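Local atomic coordinates of oxygen-independent coproporphyrinogen III oxidase (PDB entry 1OLT), a protein that catalyses the oxygen-independent oxidative decarboxylation of two propionate groups of coproporphyrinogen III to give protoporphyrinogen IX in haem biosynthesis, using S-adenosylmethionine and a [4Fe-4S] cluster. Residues 6-11 with 429-434; 305-310 with 373-378; 386-389 with 395-398; 414-417 with 422-425. All blocks are in the same frame, centred on the assembly; numbering follows the deposited sequence. Where two conformers were deposited one is given.

Interaction 1 spans nearly the whole chain, bringing residues 6-11 near the amino end onto residues 429-434, and the other three lie within the loop it closes, in the order 2, 3, 4. All four use the C-terminal part of the enzyme. Interaction 2 sets helix 365-380 against strand 307-308, which leads to the S-adenosylmethionine pocket; its centre lies about 18 Å from those of interactions 1 and 3. Interaction 4, the hairpin of strands 416-418 and 422-425, has its centre about 12 Å from that of interaction 1 and packs on it through Val425 and Ile433. Val373 touches Ile388, linking interactions 2 and 3. The C-terminal elements thus pack together beside the radical SAM core.

Interaction 1 of 4, residues 6-11 with 429-434; sequences IDWDLA and GRLLIR
Ile6 and Arg430 bring the two backbones to their closest approach, 6.6 Å between CA atoms, and no hydrogen bond joins the segments. Residues 6-11 have no regular secondary structure, whereas 429-431 have helical backbone angles and Leu432 occupies the N-cap position of helix 433-438; a bond from Leu432 N to Gly429 O (3.0 Å) closes the turn ahead of it. Leu431 is the centre of the contact: in the conformer modelled here its methyl CD1 lies 3.9 Å from Ile6 CD1 and 3.7 Å from Trp8 CE3, so one branch of the leucine serves both partners. Trp8 starts out pointing away from 429-434, but with CG anti to its backbone N (chi1 -176°) the six-membered part of the indole swings back to meet that methyl. The contact joins the irregular amino-terminal segment to the C-terminal domain, and helix 263-279 adds Ile274, which touches both Ile6 and Leu431. Bulky apolar side chains suit a contact in which no hydrogen bond joins the two segments. The second Ile6 branch, CG2, lies 4.0 Å from Arg430 NH1, the two side chains crossing at about a right angle. The guanidinium has its polar partner outside the two segments: NH2 is hydrogen-bonded to Phe284 O, and the cation makes a cation-pi contact with Phe381. Asp7 and Asp9 both form salt bridges to Lys428, just ahead of the helical turn.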
# COMPACT_ATOMS: atom_id res chain seq x y z
N ILE A 6 -19.93 -1.18 -9.24
CA ILE A 6 -19.85 0.25 -9.57
C ILE A 6 -20.77 0.58 -10.76
O ILE A 6 -20.97 -0.23 -11.66
CB ILE A 6 -18.37 0.81 -9.81
CG1 ILE A 6 -17.87 0.51 -11.22
CG2 ILE A 6 -17.39 0.28 -8.77
CD1 ILE A 6 -18.09 1.59 -12.23
N ASP A 7 -21.37 1.76 -10.72
CA ASP A 7 -22.13 2.26 -11.86
C ASP A 7 -21.45 3.55 -12.26
O ASP A 7 -21.47 4.54 -11.53
CB ASP A 7 -23.60 2.51 -11.51
CG ASP A 7 -24.28 3.49 -12.47
OD1 ASP A 7 -24.11 3.34 -13.70
OD2 ASP A 7 -24.98 4.45 -12.06
N TRP A 8 -20.86 3.52 -13.44
CA TRP A 8 -20.09 4.64 -13.98
C TRP A 8 -20.97 5.81 -14.37
O TRP A 8 -21.95 5.63 -15.08
CB TRP A 8 -19.31 4.17 -15.20
CG TRP A 8 -18.42 5.19 -15.78
CD1 TRP A 8 -18.73 6.11 -16.75
CD2 TRP A 8 -17.03 5.39 -15.47
NE1 TRP A 8 -17.62 6.88 -17.05
CE2 TRP A 8 -16.57 6.45 -16.29
CE3 TRP A 8 -16.13 4.77 -14.60
CZ2 TRP A 8 -15.27 6.90 -16.24
CZ3 TRP A 8 -14.83 5.23 -14.56
CH2 TRP A 8 -14.41 6.28 -15.36
N ASP A 9 -20.61 7.01 -13.91
CA ASP A 9 -21.35 8.25 -14.21
C ASP A 9 -20.39 9.38 -14.60
O ASP A 9 -19.91 10.10 -13.73
CB ASP A 9 -22.16 8.67 -12.98
CG ASP A 9 -23.21 9.77 -13.28
OD1 ASP A 9 -22.84 10.96 -13.43
OD2 ASP A 9 -24.43 9.52 -13.34
N LEU A 10 -20.10 9.53 -15.90
CA LEU A 10 -19.15 10.55 -16.41
C LEU A 10 -19.31 11.94 -15.77
O LEU A 10 -18.31 12.59 -15.42
CB LEU A 10 -19.29 10.73 -17.92
CG LEU A 10 -18.65 9.69 -18.85
CD1 LEU A 10 -19.29 9.73 -20.25
CD2 LEU A 10 -17.08 9.86 -18.95
N ALA A 11 -20.57 12.38 -15.64
CA ALA A 11 -20.87 13.73 -15.14
C ALA A 11 -20.50 13.89 -13.68
O ALA A 11 -19.87 14.89 -13.31
CB ALA A 11 -22.34 14.08 -15.37
N GLY A 429 -21.12 6.50 -6.14
CA GLY A 429 -20.12 7.14 -5.29
C GLY A 429 -18.83 6.37 -4.99
O GLY A 429 -17.89 6.95 -4.43
N ARG A 430 -18.76 5.09 -5.33
CA ARG A 430 -17.59 4.29 -4.92
C ARG A 430 -16.28 4.83 -5.50
O ARG A 430 -15.30 4.90 -4.80
CB ARG A 430 -17.77 2.81 -5.28
CG ARG A 430 -18.85 2.10 -4.44
CD ARG A 430 -18.90 0.60 -4.67
NE ARG A 430 -17.64 0.04 -4.26
CZ ARG A 430 -17.15 -1.12 -4.63
NH1 ARG A 430 -17.79 -1.92 -5.47
NH2 ARG A 430 -15.96 -1.48 -4.13
N LEU A 431 -16.27 5.21 -6.76
CA LEU A 431 -15.05 5.77 -7.38
C LEU A 431 -14.67 7.15 -6.82
O LEU A 431 -13.52 7.61 -6.97
CB LEU A 431 -15.19 5.82 -8.91
CG LEU A 431 -15.13 4.44 -9.58
CD1 LEU A 431 -15.85 4.44 -10.92
CD2 LEU A 431 -13.64 3.98 -9.74
N LEU A 432 -15.64 7.80 -6.17
CA LEU A 432 -15.44 9.12 -5.57
C LEU A 432 -15.33 9.04 -4.06
O LEU A 432 -15.76 9.96 -3.34
CB LEU A 432 -16.62 10.00 -5.99
CG LEU A 432 -16.73 10.13 -7.52
CD1 LEU A 432 -17.95 10.94 -7.98
CD2 LEU A 432 -15.43 10.75 -8.08
N ILE A 433 -14.77 7.95 -3.56
CA ILE A 433 -14.65 7.74 -2.13
C ILE A 433 -13.74 8.75 -1.43
O ILE A 433 -14.00 9.12 -0.32
CB ILE A 433 -14.15 6.31 -1.84
CG1 ILE A 433 -14.36 5.96 -0.38
CG2 ILE A 433 -12.66 6.15 -2.23
CD1 ILE A 433 -15.82 5.89 0.01
N ARG A 434 -12.68 9.19 -2.10
CA ARG A 434 -11.76 10.18 -1.53
C ARG A 434 -12.51 11.51 -1.31
O ARG A 434 -12.31 12.17 -0.28
CB ARG A 434 -10.51 10.39 -2.39
CG ARG A 434 -9.60 9.14 -2.60
CD ARG A 434 -8.73 9.26 -3.87
NE ARG A 434 -7.90 8.08 -4.24
CZ ARG A 434 -8.35 6.92 -4.80
NH1 ARG A 434 -9.65 6.70 -4.99
NH2 ARG A 434 -7.48 5.95 -5.13

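Interaction 2 of 4, residues 305-310 with 373-378; sequences VLHRNF and VIKSLI. With SAM (S-adenosylmethionine), chain D.
Strand 307-308, half of a two-stranded antiparallel sheet with 313-314, runs toward the S-adenosylmethionine pocket, and here it meets the flank of helix 365-380. The CD methylene of Arg308 packs on the methyl CG2 of Ile378 at 3.7 Å. Ile378 points toward the strand from CA, and in the conformer modelled here, with CG2 anti to its backbone N, that methyl is the branch that meets Arg308. Arginine suits this place because its chain, extended from CG to NE, offers methylenes to the helix while its cation lies against the ring of Tyr313. One turn back along the helix, Lys375 bends at chi3 and chi4 (52° and -73°) and brings NZ to the edge of the His307 imidazole, 4.0 Å from CD2 and near the ring plane. No hydrogen bond crosses the segments. At the far end of 305-310, Phe310 belongs to the ligand pocket, its CB 3.7 Å from N7 of the adenine of S-adenosylmethionine. The helix is also tied to the small sheet by Ile378 O, bonded to the hydroxyl of Tyr313, and helix 433-438 packs against Ile378 through Ile433 and Cys437, with strand 329-332 touching Phe310.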
# COMPACT_ATOMS: atom_id res chain seq x y z
N VAL A 305 -15.81 -6.04 7.50
CA VAL A 305 -14.60 -6.02 8.34
C VAL A 305 -13.30 -6.00 7.52
O VAL A 305 -12.28 -6.54 7.93
CB VAL A 305 -14.63 -7.19 9.38
CG1 VAL A 305 -15.87 -7.06 10.24
CG2 VAL A 305 -14.61 -8.55 8.71
N LEU A 306 -13.31 -5.32 6.39
CA LEU A 306 -12.09 -5.11 5.67
C LEU A 306 -11.30 -3.99 6.36
O LEU A 306 -11.88 -3.04 6.85
CB LEU A 306 -12.39 -4.78 4.20
CG LEU A 306 -11.16 -4.55 3.31
CD1 LEU A 306 -10.35 -5.83 3.15
CD2 LEU A 306 -11.54 -4.02 1.92
N HIS A 307 -9.97 -4.11 6.36
CA HIS A 307 -9.07 -3.11 6.95
C HIS A 307 -8.02 -2.64 5.98
O HIS A 307 -7.95 -3.12 4.82
CB HIS A 307 -8.39 -3.66 8.21
CG HIS A 307 -9.37 -4.06 9.27
ND1 HIS A 307 -9.86 -5.34 9.39
CD2 HIS A 307 -9.97 -3.33 10.24
CE1 HIS A 307 -10.72 -5.39 10.39
NE2 HIS A 307 -10.80 -4.19 10.93
N ARG A 308 -7.22 -1.69 6.45
CA ARG A 308 -6.23 -1.02 5.63
C ARG A 308 -5.01 -0.49 6.42
O ARG A 308 -5.17 0.08 7.47
CB ARG A 308 -6.90 0.15 4.89
CG ARG A 308 -6.40 0.30 3.52
CD ARG A 308 -6.97 1.45 2.78
NE ARG A 308 -6.01 1.97 1.80
CZ ARG A 308 -5.73 1.38 0.63
NH1 ARG A 308 -6.37 0.26 0.28
NH2 ARG A 308 -4.82 1.91 -0.18
N ASN A 309 -3.80 -0.68 5.89
CA ASN A 309 -2.59 -0.10 6.48
C ASN A 309 -1.88 0.62 5.37
O ASN A 309 -2.47 0.83 4.31
CB ASN A 309 -1.75 -1.19 7.15
CG ASN A 309 -1.52 -2.40 6.27
OD1 ASN A 309 -0.99 -2.28 5.14
ND2 ASN A 309 -1.89 -3.58 6.77
N PHE A 310 -0.62 1.00 5.57
CA PHE A 310 0.11 1.69 4.53
C PHE A 310 0.38 0.88 3.30
O PHE A 310 0.60 1.45 2.25
CB PHE A 310 1.48 2.24 5.07
CG PHE A 310 1.34 3.52 5.73
CD1 PHE A 310 1.21 4.68 4.98
CD2 PHE A 310 1.30 3.60 7.09
CE1 PHE A 310 1.07 5.89 5.57
CE2 PHE A 310 1.15 4.85 7.74
CZ PHE A 310 1.04 5.99 6.99
N VAL A 373 -13.67 6.54 11.17
CA VAL A 373 -14.72 6.89 10.20
C VAL A 373 -14.21 6.66 8.77
O VAL A 373 -14.85 5.99 7.95
CB VAL A 373 -15.15 8.35 10.40
CG1 VAL A 373 -16.03 8.83 9.25
CG2 VAL A 373 -15.91 8.50 11.74
N ILE A 374 -13.04 7.21 8.51
CA ILE A 374 -12.47 7.21 7.18
C ILE A 374 -12.11 5.77 6.79
O ILE A 374 -12.47 5.37 5.70
CB ILE A 374 -11.27 8.20 7.10
CG1 ILE A 374 -11.82 9.64 7.20
CG2 ILE A 374 -10.44 7.96 5.81
CD1 ILE A 374 -10.78 10.75 7.34
N LYS A 375 -11.49 4.99 7.68
CA LYS A 375 -11.15 3.57 7.41
C LYS A 375 -12.37 2.77 7.06
O LYS A 375 -12.35 2.03 6.10
CB LYS A 375 -10.48 2.87 8.61
CG LYS A 375 -9.04 3.16 8.78
CD LYS A 375 -8.39 2.47 10.07
CE LYS A 375 -8.66 0.94 10.17
NZ LYS A 375 -10.10 0.67 10.57
N SER A 376 -13.43 2.91 7.85
CA SER A 376 -14.72 2.28 7.52
C SER A 376 -15.28 2.64 6.14
O SER A 376 -15.80 1.79 5.46
CB SER A 376 -15.78 2.63 8.59
OG SER A 376 -17.05 2.09 8.21
N LEU A 377 -15.19 3.89 5.73
CA LEU A 377 -15.75 4.32 4.45
C LEU A 377 -14.92 3.78 3.29
O LEU A 377 -15.43 3.32 2.29
CB LEU A 377 -15.80 5.86 4.39
CG LEU A 377 -16.93 6.55 5.22
CD1 LEU A 377 -16.77 8.07 5.25
CD2 LEU A 377 -18.27 6.17 4.71
N ILE A 378 -13.61 3.84 3.45
CA ILE A 378 -12.64 3.43 2.42
C ILE A 378 -12.67 1.93 2.18
O ILE A 378 -12.62 1.49 1.03
CB ILE A 378 -11.23 3.84 2.84
CG1 ILE A 378 -11.10 5.37 2.80
CG2 ILE A 378 -10.16 3.14 1.98
CD1 ILE A 378 -10.98 5.95 1.40
N SAM D . 2.98 4.38 -2.92
CA SAM D . 2.65 3.98 -4.30
C SAM D . 1.92 5.10 -5.06
O SAM D . 2.34 5.60 -6.13
OXT SAM D . 0.85 5.62 -4.66
CB SAM D . 1.82 2.66 -4.30
CG SAM D . 2.58 1.39 -3.81
SD SAM D . 2.08 0.79 -2.16
CE SAM D . 0.90 -0.54 -2.58
C5' SAM D . 3.42 -0.22 -1.42
C4' SAM D . 4.67 0.60 -1.17
O4' SAM D . 4.35 1.54 -0.17
C3' SAM D . 5.86 -0.20 -0.61
O3' SAM D . 6.51 -0.95 -1.63
C2' SAM D . 6.63 0.92 0.03
O2' SAM D . 7.27 1.69 -0.95
C1' SAM D . 5.51 1.76 0.66
N9 SAM D . 5.19 1.33 2.02
C8 SAM D . 4.36 0.33 2.39
N7 SAM D . 4.36 0.25 3.78
C5 SAM D . 5.17 1.18 4.24
C6 SAM D . 5.54 1.52 5.51
N6 SAM D . 5.06 0.94 6.60
N1 SAM D . 6.42 2.53 5.64
C2 SAM D . 6.93 3.17 4.57
N3 SAM D . 6.59 2.82 3.31
C4 SAM D . 5.71 1.84 3.16

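Interaction 3 of 4, residues 386-389 with 395-398; sequences SPIE and LFAD. Unlike the reference sequence in segment 386-389: Ser386 (reference Ala). Unlike the reference sequence in segment 395-398: Leu395 (reference His).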
# COMPACT_ATOMS: atom_id res chain seq x y z
N SER A 386 -24.01 4.06 14.95
CA SER A 386 -24.20 3.56 16.33
C SER A 386 -22.90 3.06 17.02
O SER A 386 -22.61 3.51 18.14
CB SER A 386 -25.30 2.48 16.36
OG SER A 386 -26.48 2.97 16.95
N PRO A 387 -22.15 2.14 16.39
CA PRO A 387 -20.84 1.69 16.92
C PRO A 387 -19.83 2.82 17.26
O PRO A 387 -19.17 2.76 18.31
CB PRO A 387 -20.29 0.80 15.81
CG PRO A 387 -21.55 0.26 15.13
CD PRO A 387 -22.52 1.43 15.15
N ILE A 388 -19.71 3.82 16.39
CA ILE A 388 -18.84 4.97 16.68
C ILE A 388 -19.36 5.75 17.92
O ILE A 388 -18.60 6.10 18.83
CB ILE A 388 -18.64 5.83 15.41
CG1 ILE A 388 -17.68 5.08 14.48
CG2 ILE A 388 -18.07 7.21 15.75
CD1 ILE A 388 -17.39 5.73 13.22
N GLU A 389 -20.67 5.95 17.97
CA GLU A 389 -21.33 6.57 19.14
C GLU A 389 -21.10 5.84 20.50
O GLU A 389 -21.01 6.50 21.55
CB GLU A 389 -22.83 6.68 18.89
CG GLU A 389 -23.15 7.63 17.75
CD GLU A 389 -24.63 7.89 17.62
OE1 GLU A 389 -25.41 6.91 17.70
OE2 GLU A 389 -25.01 9.07 17.44
N LEU A 395 -22.67 11.72 20.12
CA LEU A 395 -23.83 11.66 19.22
C LEU A 395 -23.37 12.20 17.87
O LEU A 395 -22.96 13.35 17.77
CB LEU A 395 -25.03 12.48 19.75
CG LEU A 395 -26.34 12.14 19.00
CD1 LEU A 395 -27.10 10.96 19.67
CD2 LEU A 395 -27.27 13.36 18.83
N PHE A 396 -23.41 11.35 16.85
CA PHE A 396 -22.84 11.63 15.56
C PHE A 396 -23.22 12.93 14.93
O PHE A 396 -22.33 13.64 14.41
CB PHE A 396 -23.21 10.54 14.57
CG PHE A 396 -22.21 10.39 13.48
CD1 PHE A 396 -21.16 9.52 13.62
CD2 PHE A 396 -22.30 11.15 12.32
CE1 PHE A 396 -20.21 9.38 12.63
CE2 PHE A 396 -21.35 11.02 11.29
CZ PHE A 396 -20.31 10.13 11.45
N ALA A 397 -24.52 13.25 14.93
CA ALA A 397 -24.97 14.43 14.23
C ALA A 397 -24.20 15.70 14.71
O ALA A 397 -24.11 16.70 13.97
CB ALA A 397 -26.64 14.56 14.44
N ASP A 398 -23.68 15.67 15.95
CA ASP A 398 -23.26 16.91 16.64
C ASP A 398 -21.83 17.00 16.44
O ASP A 398 -21.30 17.94 15.90
CB ASP A 398 -23.56 16.86 18.15
CG ASP A 398 -25.01 16.77 18.40
OD1 ASP A 398 -25.77 16.58 17.39
OD2 ASP A 398 -25.50 16.89 19.55
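Glu389 OE2 accepts a hydrogen bond from the backbone N-H of Phe396 at 2.8 Å, nearly straight at 167°. The carboxylate uses the anti lone pair of OE2, the one directed away from its other oxygen. Phe396 is the first residue of helix 396-399, and Leu395 before it holds the N-cap position, so the glutamate of the preceding helix 385-391 supplies an acceptor to an N-H at the start of the new helix. The geometry follows from the side chain's shape: CG is anti to the carbonyl carbon (chi1 -65°) and the chain is extended beyond it, long enough to reach across where the backbones are 5.7 Å apart between the CA atoms of Glu389 and Leu395. The same oxygen also lies 3.4 Å from Leu395 CA and 3.6 Å from Leu395 CD1, so leucine carbons lie close beside it. Leu395 is an exposed residue and departs from the reference sequence, which has histidine there.

An apolar contact, looser than the bond, accompanies it. The methyl CG2 of Ile388 comes to the edge of the Phe396 ring, 4.4 Å from CE1 and near the ring plane. The buried Phe396 ring, stacked on Tyr385 and packed on Leu383, thus meets the beta-branched Ile388 between the two helices.

Were Glu389 an alanine, the Phe396 N-H would probably lose this acceptor and the junction of the helices would be less firmly fixed. A carboxylate suits a first-turn N-H, which lacks an acceptor from an earlier turn; any gain from the dipole of so short a helix is likely to be small.

Interaction 4 of 4, residues 414-417 with 422-425; sequences GLVD and GIQV
Two backbone hydrogen bonds join Asp417 and Gln424, which form an antiparallel hydrogen-bonded pair. Gln424 N gives to Asp417 O at 2.8 Å, while Asp417 N gives to Gln424 O at the same length but with a more bent angle of 140°. The next pair, Val416 with Val425, is non-hydrogen-bonded, its CA atoms 4.3 Å apart.

Two CA-H...O contacts lie beside these bonds. Val416 CA is 3.1 Å from Gln424 O in a bent, weak contact with the same oxygen that receives Asp417 N, and Ile423 CA approaches Asp417 O.

Apolar contact gathers where Val416 and Val425 project. Val416 CB lies 3.9 Å from Ile423 CG2, and its CG1 methyl is 4.3 Å from Val425 CG2. Beta-branched residues suit extended strands and make compact surfaces; Ile436 of helix 433-438 touches both valines, and Leu407 of helix 401-412 touches Ile423. Asp417 and Gln424 project from the opposite face, where polar side chains suit the lesser burial, Asp417 being exposed and Gln424 partly so. Gln424 folds back on its own strand, bent at chi2 (62°), and its NE2 bonds to Val425 O at 2.8 Å.

Gly414, with positive phi, ends helix 401-412 in a Schellman motif, a turn that glycine enters most easily. What follows is a beta hairpin whose strand 422-425 is also paired with 382-384, as in the small wing sheet of winged-helix domains, consistent with the helix-turn-helix clan of this C-terminal domain.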
# COMPACT_ATOMS: atom_id res chain seq x y z
N GLY A 414 -26.09 11.90 -5.23
CA GLY A 414 -26.24 10.46 -5.35
C GLY A 414 -24.94 9.67 -5.13
O GLY A 414 -24.91 8.47 -5.39
N LEU A 415 -23.90 10.34 -4.64
CA LEU A 415 -22.66 9.67 -4.26
C LEU A 415 -22.86 8.79 -3.04
O LEU A 415 -22.25 7.75 -2.92
CB LEU A 415 -21.57 10.68 -3.95
CG LEU A 415 -20.82 11.21 -5.17
CD1 LEU A 415 -21.71 11.84 -6.18
CD2 LEU A 415 -19.81 12.23 -4.70
N VAL A 416 -23.70 9.25 -2.11
CA VAL A 416 -24.00 8.49 -0.90
C VAL A 416 -25.49 8.64 -0.57
O VAL A 416 -26.07 9.67 -0.91
CB VAL A 416 -23.16 8.97 0.32
CG1 VAL A 416 -21.69 8.99 0.01
CG2 VAL A 416 -23.59 10.37 0.78
N ASP A 417 -26.09 7.61 0.03
CA ASP A 417 -27.37 7.70 0.73
C ASP A 417 -27.10 7.85 2.24
O ASP A 417 -26.37 7.06 2.82
CB ASP A 417 -28.24 6.44 0.51
CG ASP A 417 -28.60 6.22 -0.96
OD1 ASP A 417 -28.78 7.24 -1.70
OD2 ASP A 417 -28.71 5.08 -1.46
N GLY A 422 -26.81 6.29 9.62
CA GLY A 422 -25.57 5.98 8.92
C GLY A 422 -25.41 6.56 7.51
O GLY A 422 -26.21 7.38 7.04
N ILE A 423 -24.33 6.15 6.83
CA ILE A 423 -24.04 6.53 5.46
C ILE A 423 -23.76 5.26 4.65
O ILE A 423 -23.08 4.37 5.11
CB ILE A 423 -22.81 7.45 5.41
CG1 ILE A 423 -23.09 8.75 6.14
CG2 ILE A 423 -22.39 7.77 3.97
CD1 ILE A 423 -21.85 9.34 6.75
N GLN A 424 -24.35 5.21 3.45
CA GLN A 424 -24.06 4.17 2.48
C GLN A 424 -23.45 4.86 1.25
O GLN A 424 -24.02 5.81 0.71
CB GLN A 424 -25.34 3.41 2.13
CG GLN A 424 -25.21 2.36 1.05
CD GLN A 424 -24.25 1.24 1.41
OE1 GLN A 424 -24.59 0.38 2.21
NE2 GLN A 424 -23.06 1.24 0.81
N VAL A 425 -22.26 4.42 0.83
CA VAL A 425 -21.70 4.87 -0.45
C VAL A 425 -22.42 4.08 -1.53
O VAL A 425 -22.60 2.88 -1.42
CB VAL A 425 -20.17 4.70 -0.52
CG1 VAL A 425 -19.62 5.29 -1.82
CG2 VAL A 425 -19.51 5.33 0.70